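Local coordinates for protein 1,3-alpha-isomaltosidase (Kribbella flavida DSM 17836, PDB 5X3I) that hydrolyses the alpha-1,3-glucosidic linkages of the cyclic tetrasaccharide cyclobis-(1-6)-alpha-nigerosyl, inside the cell, to give isomaltose, at residues Gln340-Trp345 and Leu391-Leu396; Arg346-Ala351 and Glu362-Arg367; Gly356-Ala361 and Trp452-Arg457. The protein carries 1 engineered substitution. All coordinates share one frame; numbering follows the deposited sequence.

In the fold
After barrel strand 330-333 the chain enters a long loop that returns to the barrel at helix 375-384. An early part of it, 340-345, meets the end of the next barrel strand, 388-393, in interaction 1, closing a loop of 45 intervening residues. Nested inside that loop, interaction 2 pairs 346-351 with 362-367 as a small hairpin. The connection between the hairpin strands supplies 356-361, which reaches forward across 90 residues to the end of helix 446-454 in interaction 3, so interaction 3 crosses both of the others. H359 packs against Y350 and F364 of interaction 2, while Q393 and R456 join interactions 1 and 3. Together they tie the hairpin insertion to a barrel strand and a later helix.

Interaction 1. Residues Gln340-Trp345 and Leu391-Leu396; sequences QGITIW and LWQIPL
I342 carries the contact from a backbone conformation rare for a beta-branched residue, the left-handed helical region (phi 59°, psi 39°). This conformation directs both its carbonyl and its side chain toward 391-396. Its O accepts a hydrogen bond from NE2 of Q393 at 3.0 Å, with the donor nearly in line with the carbonyl (C=O...N 163°). The Q393 chain folds back at its second torsion, so the same NE2 also donates to the O of W392 at 2.9 Å. R456 holds the other end of this amide by donating to OE1. A glutamine suits the place because it offers donor and acceptor at once; a leucine here would probably leave the O of I342 without its direct partner across the contact, take one of two donors from the O of W392, and leave NE of R456 without its acceptor.

Methyl CG2 of I342 touches the edge of the W392 ring, 3.6 Å from CZ3, and CG1 of I342 packs against CG2 of I394. Farther along, CH2 of W345 meets CD2 of L391 at 4.2 Å, the two side chains crossing at about a right angle.

W392 also lies beside the engineered A471, the position of the inferred nucleophile, and its NE1 bonds a glycerol, probably from the crystallisation liquor. The directed hydrogen bonds of the Q393 amide and an apolar edge contact thus fix the loop against a strand bordering the active site.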
loop_
_atom_site.group_PDB
_atom_site.type_symbol
_atom_site.label_atom_id
_atom_site.label_comp_id
_atom_site.label_asym_id
_atom_site.label_seq_id
_atom_site.Cartn_x
_atom_site.Cartn_y
_atom_site.Cartn_z
ATOM N N GLN A 340 -18.708 0.877 14.116
ATOM C CA GLN A 340 -19.719 0.251 13.297
ATOM C C GLN A 340 -19.666 0.864 11.903
ATOM O O GLN A 340 -19.049 0.292 11.018
ATOM C CB GLN A 340 -21.103 0.382 13.949
ATOM C CG GLN A 340 -21.203 -0.447 15.238
ATOM C CD GLN A 340 -22.605 -0.560 15.818
ATOM O OE1 GLN A 340 -23.593 -0.179 15.199
ATOM N NE2 GLN A 340 -22.686 -1.087 17.031
ATOM N N GLY A 341 -20.193 2.041 11.745
ATOM C CA GLY A 341 -20.056 2.754 10.514
ATOM C C GLY A 341 -18.731 3.453 10.268
ATOM O O GLY A 341 -18.432 3.742 9.172
ATOM N N ILE A 342 -17.982 3.726 11.335
ATOM C CA ILE A 342 -16.708 4.400 11.270
ATOM C C ILE A 342 -16.857 5.769 10.626
ATOM O O ILE A 342 -16.038 6.183 9.859
ATOM C CB ILE A 342 -15.614 3.589 10.550
ATOM C CG1 ILE A 342 -15.828 2.087 10.671
ATOM C CG2 ILE A 342 -14.233 3.966 11.032
ATOM C CD1 ILE A 342 -15.658 1.496 12.037
ATOM N N THR A 343 -17.939 6.439 10.947
ATOM C CA THR A 343 -18.160 7.790 10.528
ATOM C C THR A 343 -18.812 8.598 11.644
ATOM O O THR A 343 -19.237 9.678 11.435
ATOM C CB THR A 343 -18.938 7.866 9.190
ATOM O OG1 THR A 343 -18.906 9.184 8.678
ATOM C CG2 THR A 343 -20.350 7.416 9.399
ATOM N N ILE A 344 -18.833 8.036 12.839
ATOM C CA ILE A 344 -19.432 8.685 14.014
ATOM C C ILE A 344 -18.566 8.491 15.273
ATOM O O ILE A 344 -18.048 7.408 15.493
ATOM C CB ILE A 344 -20.859 8.118 14.269
ATOM C CG1 ILE A 344 -21.821 8.563 13.166
ATOM C CG2 ILE A 344 -21.393 8.522 15.640
ATOM C CD1 ILE A 344 -23.178 7.905 13.241
ATOM N N TRP A 345 -18.386 9.534 16.083
ATOM C CA TRP A 345 -17.587 9.404 17.309
ATOM C C TRP A 345 -18.180 8.327 18.233
ATOM O O TRP A 345 -19.387 8.262 18.408
ATOM C CB TRP A 345 -17.507 10.734 18.067
ATOM C CG TRP A 345 -16.711 11.830 17.419
ATOM C CD1 TRP A 345 -17.186 12.842 16.633
ATOM C CD2 TRP A 345 -15.304 12.049 17.541
ATOM N NE1 TRP A 345 -16.156 13.672 16.247
ATOM C CE2 TRP A 345 -14.990 13.202 16.790
ATOM C CE3 TRP A 345 -14.277 11.383 18.211
ATOM C CZ2 TRP A 345 -13.700 13.693 16.693
ATOM C CZ3 TRP A 345 -12.993 11.877 18.108
ATOM C CH2 TRP A 345 -12.717 13.017 17.353
ATOM N N LEU A 391 -8.256 11.555 11.290
ATOM C CA LEU A 391 -9.144 10.458 11.681
ATOM C C LEU A 391 -9.050 9.252 10.727
ATOM O O LEU A 391 -9.030 9.413 9.515
ATOM C CB LEU A 391 -10.590 10.947 11.744
ATOM C CG LEU A 391 -10.884 12.070 12.749
ATOM C CD1 LEU A 391 -12.373 12.403 12.742
ATOM C CD2 LEU A 391 -10.394 11.707 14.143
ATOM N N TRP A 392 -9.018 8.059 11.298
ATOM C CA TRP A 392 -8.931 6.809 10.544
ATOM C C TRP A 392 -10.198 6.532 9.744
ATOM O O TRP A 392 -11.300 6.837 10.186
ATOM C CB TRP A 392 -8.654 5.661 11.512
ATOM C CG TRP A 392 -8.398 4.284 10.936
ATOM C CD1 TRP A 392 -7.201 3.779 10.508
ATOM C CD2 TRP A 392 -9.343 3.214 10.825
ATOM N NE1 TRP A 392 -7.355 2.475 10.105
ATOM C CE2 TRP A 392 -8.659 2.103 10.291
ATOM C CE3 TRP A 392 -10.704 3.092 11.110
ATOM C CZ2 TRP A 392 -9.291 0.890 10.035
ATOM C CZ3 TRP A 392 -11.328 1.885 10.859
ATOM C CH2 TRP A 392 -10.622 0.801 10.323
ATOM N N GLN A 393 -10.012 5.935 8.572
ATOM C CA GLN A 393 -11.092 5.536 7.688
ATOM C C GLN A 393 -10.792 4.187 7.035
ATOM O O GLN A 393 -9.627 3.809 6.868
ATOM C CB GLN A 393 -11.314 6.581 6.600
ATOM C CG GLN A 393 -11.927 7.868 7.082
ATOM C CD GLN A 393 -13.392 7.696 7.398
ATOM O OE1 GLN A 393 -14.225 7.635 6.500
ATOM N NE2 GLN A 393 -13.710 7.596 8.678
ATOM N N ILE A 394 -11.860 3.482 6.678
ATOM C CA ILE A 394 -11.785 2.237 5.931
ATOM C C ILE A 394 -12.926 2.247 4.903
ATOM O O ILE A 394 -14.015 2.702 5.208
ATOM C CB ILE A 394 -11.875 1.011 6.890
ATOM C CG1 ILE A 394 -11.635 -0.309 6.150
ATOM C CG2 ILE A 394 -13.198 0.996 7.644
ATOM C CD1 ILE A 394 -10.174 -0.621 5.919
ATOM N N PRO A 395 -12.683 1.748 3.677
ATOM C CA PRO A 395 -13.766 1.792 2.686
ATOM C C PRO A 395 -14.632 0.539 2.734
ATOM O O PRO A 395 -14.687 -0.209 1.753
ATOM C CB PRO A 395 -13.013 1.879 1.361
ATOM C CG PRO A 395 -11.766 1.074 1.627
ATOM C CD PRO A 395 -11.410 1.317 3.075
ATOM N N LEU A 396 -15.270 0.316 3.875
ATOM C CA LEU A 396 -16.079 -0.870 4.122
ATOM C C LEU A 396 -17.273 -0.529 4.995
ATOM O O LEU A 396 -17.145 0.229 5.953
ATOM C CB LEU A 396 -15.254 -1.959 4.804
ATOM C CG LEU A 396 -14.106 -2.567 4.001
ATOM C CD1 LEU A 396 -13.245 -3.471 4.879
ATOM C CD2 LEU A 396 -14.672 -3.320 2.812
HETATM O O HOH W 1 -18.737 0.133 8.367
HETATM O O HOH W 2 -16.741 2.887 7.065
HETATM O O HOH W 3 -14.536 4.648 7.417
#

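Interaction 2. Residues Arg346-Ala351 and Glu362-Arg367; sequences RDAVYA and EDFSYR
V349 and S365 form an antiparallel hydrogen-bonded pair: the N of V349 donates to the O of S365 and the N of S365 to the O of V349, each at 2.8 Å and in the carbonyl plane. The O of V349 takes on more, receiving a water that also bonds OG of S365 and a CA-H...O contact from F364. An extended, beta-branched valine and a small serine suit this pair, whose side chains share one face of the ribbon. There the guanidinium of R367 turns a face toward CG1 of V349.

The other face is mainly aromatic. F364 sets its edge against the face of Y350 in an offset edge-to-face stack, the centroids 5.3 Å apart and the planes at 69°; CE1 of F364 comes within 3.6 Å of CD1 of Y350. Y350 holds CG between its backbone N and carbonyl carbon (chi1 58°), which brings its side chain alongside that of F364, pointing the same way, with one ring face to the edge of F364. The methyl of A348, small enough to lie between larger neighbours, touches CE1 of Y366 at 3.7 Å and CD1 of F364 at 4.0 Å. Beyond the pair, a second water links the N of A351 to the O of D363.

Farther out, H359 packs edge-to-face with Y350 and also meets F364, and D363 positions this histidine by accepting from its ND1. I344 lies against both rings. The arrangement is a short, weakly bonded antiparallel beta hairpin with a long connection, inserted between a strand and a helix of the TIM barrel and lying at the surface.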
loop_
_atom_site.group_PDB
_atom_site.type_symbol
_atom_site.label_atom_id
_atom_site.label_comp_id
_atom_site.label_asym_id
_atom_site.label_seq_id
_atom_site.Cartn_x
_atom_site.Cartn_y
_atom_site.Cartn_z
ATOM N N ARG A 346 -17.339 7.485 18.813
ATOM C CA ARG A 346 -17.826 6.490 19.759
ATOM C C ARG A 346 -18.607 7.143 20.905
ATOM O O ARG A 346 -18.217 8.199 21.413
ATOM C CB ARG A 346 -16.687 5.651 20.329
ATOM C CG ARG A 346 -17.169 4.562 21.282
ATOM C CD ARG A 346 -16.155 3.427 21.415
ATOM N NE ARG A 346 -14.964 3.819 22.153
ATOM C CZ ARG A 346 -14.734 3.509 23.424
ATOM N NH1 ARG A 346 -15.622 2.808 24.120
ATOM N NH2 ARG A 346 -13.606 3.888 23.997
ATOM N N ASP A 347 -19.704 6.476 21.263
ATOM C CA ASP A 347 -20.683 6.877 22.281
ATOM C C ASP A 347 -21.448 8.151 21.958
ATOM O O ASP A 347 -22.037 8.754 22.844
ATOM C CB ASP A 347 -19.999 7.055 23.641
ATOM C CG ASP A 347 -19.401 5.777 24.155
ATOM O OD1 ASP A 347 -19.946 4.710 23.830
ATOM O OD2 ASP A 347 -18.381 5.825 24.873
ATOM N N ALA A 348 -21.505 8.521 20.688
ATOM C CA ALA A 348 -22.344 9.640 20.283
ATOM C C ALA A 348 -23.800 9.214 20.348
ATOM O O ALA A 348 -24.119 8.061 20.085
ATOM C CB ALA A 348 -21.996 10.113 18.890
ATOM N N VAL A 349 -24.676 10.150 20.686
ATOM C CA VAL A 349 -26.102 9.869 20.799
ATOM C C VAL A 349 -26.908 10.654 19.759
ATOM O O VAL A 349 -26.764 11.861 19.625
ATOM C CB VAL A 349 -26.606 10.189 22.216
ATOM C CG1 VAL A 349 -28.115 10.074 22.293
ATOM C CG2 VAL A 349 -25.937 9.269 23.224
ATOM N N TYR A 350 -27.730 9.950 18.998
ATOM C CA TYR A 350 -28.428 10.549 17.867
ATOM C C TYR A 350 -29.632 9.709 17.462
ATOM O O TYR A 350 -29.707 8.534 17.782
ATOM C CB TYR A 350 -27.476 10.698 16.676
ATOM C CG TYR A 350 -26.879 9.379 16.263
ATOM C CD1 TYR A 350 -25.797 8.843 16.944
ATOM C CD2 TYR A 350 -27.419 8.649 15.208
ATOM C CE1 TYR A 350 -25.258 7.613 16.579
ATOM C CE2 TYR A 350 -26.880 7.425 14.834
ATOM C CZ TYR A 350 -25.803 6.917 15.529
ATOM O OH TYR A 350 -25.269 5.718 15.174
ATOM N N ALA A 351 -30.557 10.306 16.729
ATOM C CA ALA A 351 -31.636 9.539 16.136
ATOM C C ALA A 351 -31.157 8.965 14.808
ATOM O O ALA A 351 -30.696 9.698 13.958
ATOM C CB ALA A 351 -32.865 10.405 15.934
ATOM N N GLU A 362 -25.439 18.767 14.371
ATOM C CA GLU A 362 -26.379 19.005 15.450
ATOM C C GLU A 362 -27.240 17.772 15.766
ATOM O O GLU A 362 -27.955 17.774 16.755
ATOM C CB GLU A 362 -27.263 20.213 15.118
ATOM C CG GLU A 362 -28.077 20.065 13.848
ATOM C CD GLU A 362 -27.370 20.576 12.594
ATOM O OE1 GLU A 362 -26.117 20.704 12.582
ATOM O OE2 GLU A 362 -28.090 20.844 11.605
ATOM N N ASP A 363 -27.168 16.728 14.940
ATOM C CA ASP A 363 -27.845 15.468 15.250
ATOM C C ASP A 363 -27.259 14.803 16.493
ATOM O O ASP A 363 -27.915 13.990 17.128
ATOM C CB ASP A 363 -27.747 14.457 14.098
ATOM C CG ASP A 363 -28.380 14.941 12.806
ATOM O OD1 ASP A 363 -29.140 15.928 12.800
ATOM O OD2 ASP A 363 -28.123 14.294 11.782
ATOM N N PHE A 364 -26.008 15.119 16.804
ATOM C CA PHE A 364 -25.254 14.359 17.794
ATOM C C PHE A 364 -25.199 15.034 19.169
ATOM O O PHE A 364 -24.995 16.237 19.273
ATOM C CB PHE A 364 -23.825 14.116 17.293
ATOM C CG PHE A 364 -23.747 13.312 16.018
ATOM C CD1 PHE A 364 -24.061 11.956 16.012
ATOM C CD2 PHE A 364 -23.354 13.909 14.828
ATOM C CE1 PHE A 364 -23.988 11.215 14.843
ATOM C CE2 PHE A 364 -23.277 13.173 13.648
ATOM C CZ PHE A 364 -23.593 11.826 13.652
ATOM N N SER A 365 -25.380 14.239 20.213
ATOM C CA SER A 365 -25.054 14.662 21.569
ATOM C C SER A 365 -23.914 13.806 22.068
ATOM O O SER A 365 -23.817 12.647 21.704
ATOM C CB SER A 365 -26.251 14.534 22.515
ATOM O OG SER A 365 -27.395 15.149 21.964
ATOM N N TYR A 366 -23.072 14.378 22.915
ATOM C CA TYR A 366 -21.941 13.670 23.483
ATOM C C TYR A 366 -22.048 13.683 25.012
ATOM O O TYR A 366 -22.113 14.733 25.637
ATOM C CB TYR A 366 -20.632 14.296 22.979
ATOM C CG TYR A 366 -20.591 14.350 21.463
ATOM C CD1 TYR A 366 -20.124 13.271 20.722
ATOM C CD2 TYR A 366 -21.063 15.460 20.773
ATOM C CE1 TYR A 366 -20.112 13.300 19.332
ATOM C CE2 TYR A 366 -21.053 15.498 19.386
ATOM C CZ TYR A 366 -20.578 14.408 18.674
ATOM O OH TYR A 366 -20.575 14.438 17.308
ATOM N N ARG A 367 -22.092 12.501 25.602
ATOM C CA ARG A 367 -22.344 12.368 27.029
ATOM C C ARG A 367 -21.081 12.524 27.857
ATOM O O ARG A 367 -20.016 12.047 27.461
ATOM C CB ARG A 367 -22.998 11.018 27.312
ATOM C CG ARG A 367 -24.426 10.948 26.806
ATOM C CD ARG A 367 -25.235 12.088 27.412
ATOM N NE ARG A 367 -26.048 12.804 26.432
ATOM C CZ ARG A 367 -27.311 12.498 26.161
ATOM N NH1 ARG A 367 -27.889 11.485 26.792
ATOM N NH2 ARG A 367 -27.994 13.200 25.266
HETATM O O HOH W 4 -28.645 13.893 19.965
HETATM O O HOH W 5 -30.400 13.106 16.322
#

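Interaction 3. Residues Gly356-Ala361 and Trp452-Arg457; sequences GSAHRA and WTEKRR
K455 makes the direct polar link to 356-361: its NZ donates to the O of G356 at 2.7 Å, coming from above the carbonyl plane. The chain runs extended from CB to CE and bends only at the last torsion (chi4 -55°), which turns the ammonium to that oxygen; W451 adds a cation-pi contact. G356 has a positive phi, a conformation glycine adopts easily.

Apolar contact centres on A358. Its methyl packs 3.7 Å from CG of E454 and equally near CA of K455, a backbone approach that suits so small a side chain.

These partners lie near the junction of helices 446-454 and 457-461, where a type I turn runs from E454 to R457; the chain then leads on to barrel strand 467-470. The contact therefore lays the hairpin connection over the helical layer of the TIM barrel.

Three waters extend the link. One joins the O of S357 to NZ of K455, a second donates to the O of H359 and the O of E454, and a third joins the N of H359 to the O of K455.

Within 452-457, NE of R457 forms a salt bridge with OE1 of E454, while NH1 of R456 lies over the W452 ring and donates to the O of W452.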
loop_
_atom_site.group_PDB
_atom_site.type_symbol
_atom_site.label_atom_id
_atom_site.label_comp_id
_atom_site.label_asym_id
_atom_site.label_seq_id
_atom_site.Cartn_x
_atom_site.Cartn_y
_atom_site.Cartn_z
ATOM N N GLY A 356 -30.845 6.016 5.504
ATOM C CA GLY A 356 -29.432 5.959 5.185
ATOM C C GLY A 356 -28.834 7.285 4.737
ATOM O O GLY A 356 -27.770 7.313 4.128
ATOM N N SER A 357 -29.521 8.383 5.025
ATOM C CA SER A 357 -28.996 9.708 4.731
ATOM C C SER A 357 -27.912 10.073 5.737
ATOM O O SER A 357 -27.876 9.541 6.831
ATOM C CB SER A 357 -30.110 10.756 4.753
ATOM O OG SER A 357 -30.765 10.778 6.005
ATOM N N ALA A 358 -27.036 10.988 5.351
ATOM C CA ALA A 358 -25.965 11.458 6.212
ATOM C C ALA A 358 -26.480 12.339 7.358
ATOM O O ALA A 358 -27.531 12.949 7.244
ATOM C CB ALA A 358 -24.948 12.215 5.389
ATOM N N HIS A 359 -25.716 12.412 8.445
ATOM C CA HIS A 359 -26.057 13.242 9.617
ATOM C C HIS A 359 -25.446 14.633 9.561
ATOM O O HIS A 359 -24.374 14.816 8.997
ATOM C CB HIS A 359 -25.602 12.582 10.919
ATOM C CG HIS A 359 -26.412 11.391 11.307
ATOM N ND1 HIS A 359 -27.670 11.494 11.856
ATOM C CD2 HIS A 359 -26.147 10.069 11.217
ATOM C CE1 HIS A 359 -28.150 10.285 12.081
ATOM N NE2 HIS A 359 -27.244 9.404 11.704
ATOM N N ARG A 360 -26.152 15.624 10.098
ATOM C CA ARG A 360 -25.502 16.898 10.353
ATOM C C ARG A 360 -24.899 16.886 11.762
ATOM O O ARG A 360 -25.211 16.007 12.560
ATOM C CB ARG A 360 -26.506 18.046 10.205
ATOM C CG ARG A 360 -27.612 17.776 9.182
ATOM C CD ARG A 360 -28.689 18.863 9.198
ATOM N NE ARG A 360 -28.262 20.072 8.501
ATOM C CZ ARG A 360 -28.759 21.284 8.715
ATOM N NH1 ARG A 360 -29.710 21.471 9.628
ATOM N NH2 ARG A 360 -28.298 22.313 8.020
ATOM N N ALA A 361 -24.139 17.920 12.101
ATOM C CA ALA A 361 -23.404 17.943 13.366
ATOM C C ALA A 361 -24.361 18.016 14.552
ATOM O O ALA A 361 -24.148 17.386 15.584
ATOM C CB ALA A 361 -22.443 19.110 13.403
ATOM N N TRP A 452 -20.957 8.601 0.015
ATOM C CA TRP A 452 -20.100 8.033 1.053
ATOM C C TRP A 452 -19.424 9.113 1.914
ATOM O O TRP A 452 -19.479 9.062 3.137
ATOM C CB TRP A 452 -19.023 7.142 0.426
ATOM C CG TRP A 452 -18.175 6.399 1.416
ATOM C CD1 TRP A 452 -16.881 6.647 1.732
ATOM C CD2 TRP A 452 -18.565 5.263 2.192
ATOM N NE1 TRP A 452 -16.437 5.740 2.664
ATOM C CE2 TRP A 452 -17.458 4.885 2.965
ATOM C CE3 TRP A 452 -19.746 4.534 2.307
ATOM C CZ2 TRP A 452 -17.494 3.798 3.845
ATOM C CZ3 TRP A 452 -19.785 3.463 3.195
ATOM C CH2 TRP A 452 -18.665 3.107 3.946
ATOM N N THR A 453 -18.784 10.068 1.252
ATOM C CA THR A 453 -18.048 11.109 1.950
ATOM C C THR A 453 -18.994 12.079 2.669
ATOM O O THR A 453 -18.604 12.690 3.663
ATOM C CB THR A 453 -17.117 11.903 0.995
ATOM O OG1 THR A 453 -17.873 12.472 -0.075
ATOM C CG2 THR A 453 -16.028 10.984 0.412
ATOM N N GLU A 454 -20.230 12.204 2.187
ATOM C CA GLU A 454 -21.188 13.123 2.807
ATOM C C GLU A 454 -21.402 12.774 4.277
ATOM O O GLU A 454 -21.647 13.639 5.088
ATOM C CB GLU A 454 -22.532 13.118 2.070
ATOM C CG GLU A 454 -23.507 14.187 2.545
ATOM C CD GLU A 454 -23.063 15.613 2.223
ATOM O OE1 GLU A 454 -22.103 15.811 1.451
ATOM O OE2 GLU A 454 -23.697 16.544 2.745
ATOM N N LYS A 455 -21.286 11.496 4.611
ATOM C CA LYS A 455 -21.446 11.054 5.992
ATOM C C LYS A 455 -20.329 11.589 6.890
ATOM O O LYS A 455 -20.522 11.751 8.097
ATOM C CB LYS A 455 -21.494 9.521 6.048
ATOM C CG LYS A 455 -22.588 8.927 5.151
ATOM C CD LYS A 455 -22.793 7.443 5.383
ATOM C CE LYS A 455 -23.866 6.887 4.432
ATOM N NZ LYS A 455 -25.147 7.628 4.537
ATOM N N ARG A 456 -19.174 11.861 6.288
ATOM C CA ARG A 456 -18.024 12.387 7.007
ATOM C C ARG A 456 -17.926 13.930 6.981
ATOM O O ARG A 456 -17.043 14.507 7.623
ATOM C CB ARG A 456 -16.735 11.796 6.434
ATOM C CG ARG A 456 -16.490 10.312 6.739
ATOM C CD ARG A 456 -17.282 9.355 5.850
ATOM N NE ARG A 456 -16.896 7.986 6.170
ATOM C CZ ARG A 456 -17.586 6.894 5.867
ATOM N NH1 ARG A 456 -18.731 6.963 5.190
ATOM N NH2 ARG A 456 -17.112 5.718 6.251
ATOM N N ARG A 457 -18.815 14.577 6.232
ATOM C CA ARG A 457 -18.674 16.011 5.982
ATOM C C ARG A 457 -18.648 16.841 7.274
ATOM O O ARG A 457 -17.831 17.752 7.403
ATOM C CB ARG A 457 -19.783 16.526 5.057
ATOM C CG ARG A 457 -19.707 18.025 4.764
ATOM C CD ARG A 457 -20.633 18.445 3.617
ATOM N NE ARG A 457 -20.229 17.796 2.380
ATOM C CZ ARG A 457 -19.214 18.198 1.622
ATOM N NH1 ARG A 457 -18.512 19.279 1.956
ATOM N NH2 ARG A 457 -18.904 17.524 0.523
HETATM O O HOH W 6 -25.615 7.815 7.421
HETATM O O HOH W 7 -22.149 15.132 7.428
HETATM O O HOH W 8 -23.201 10.923 8.973
#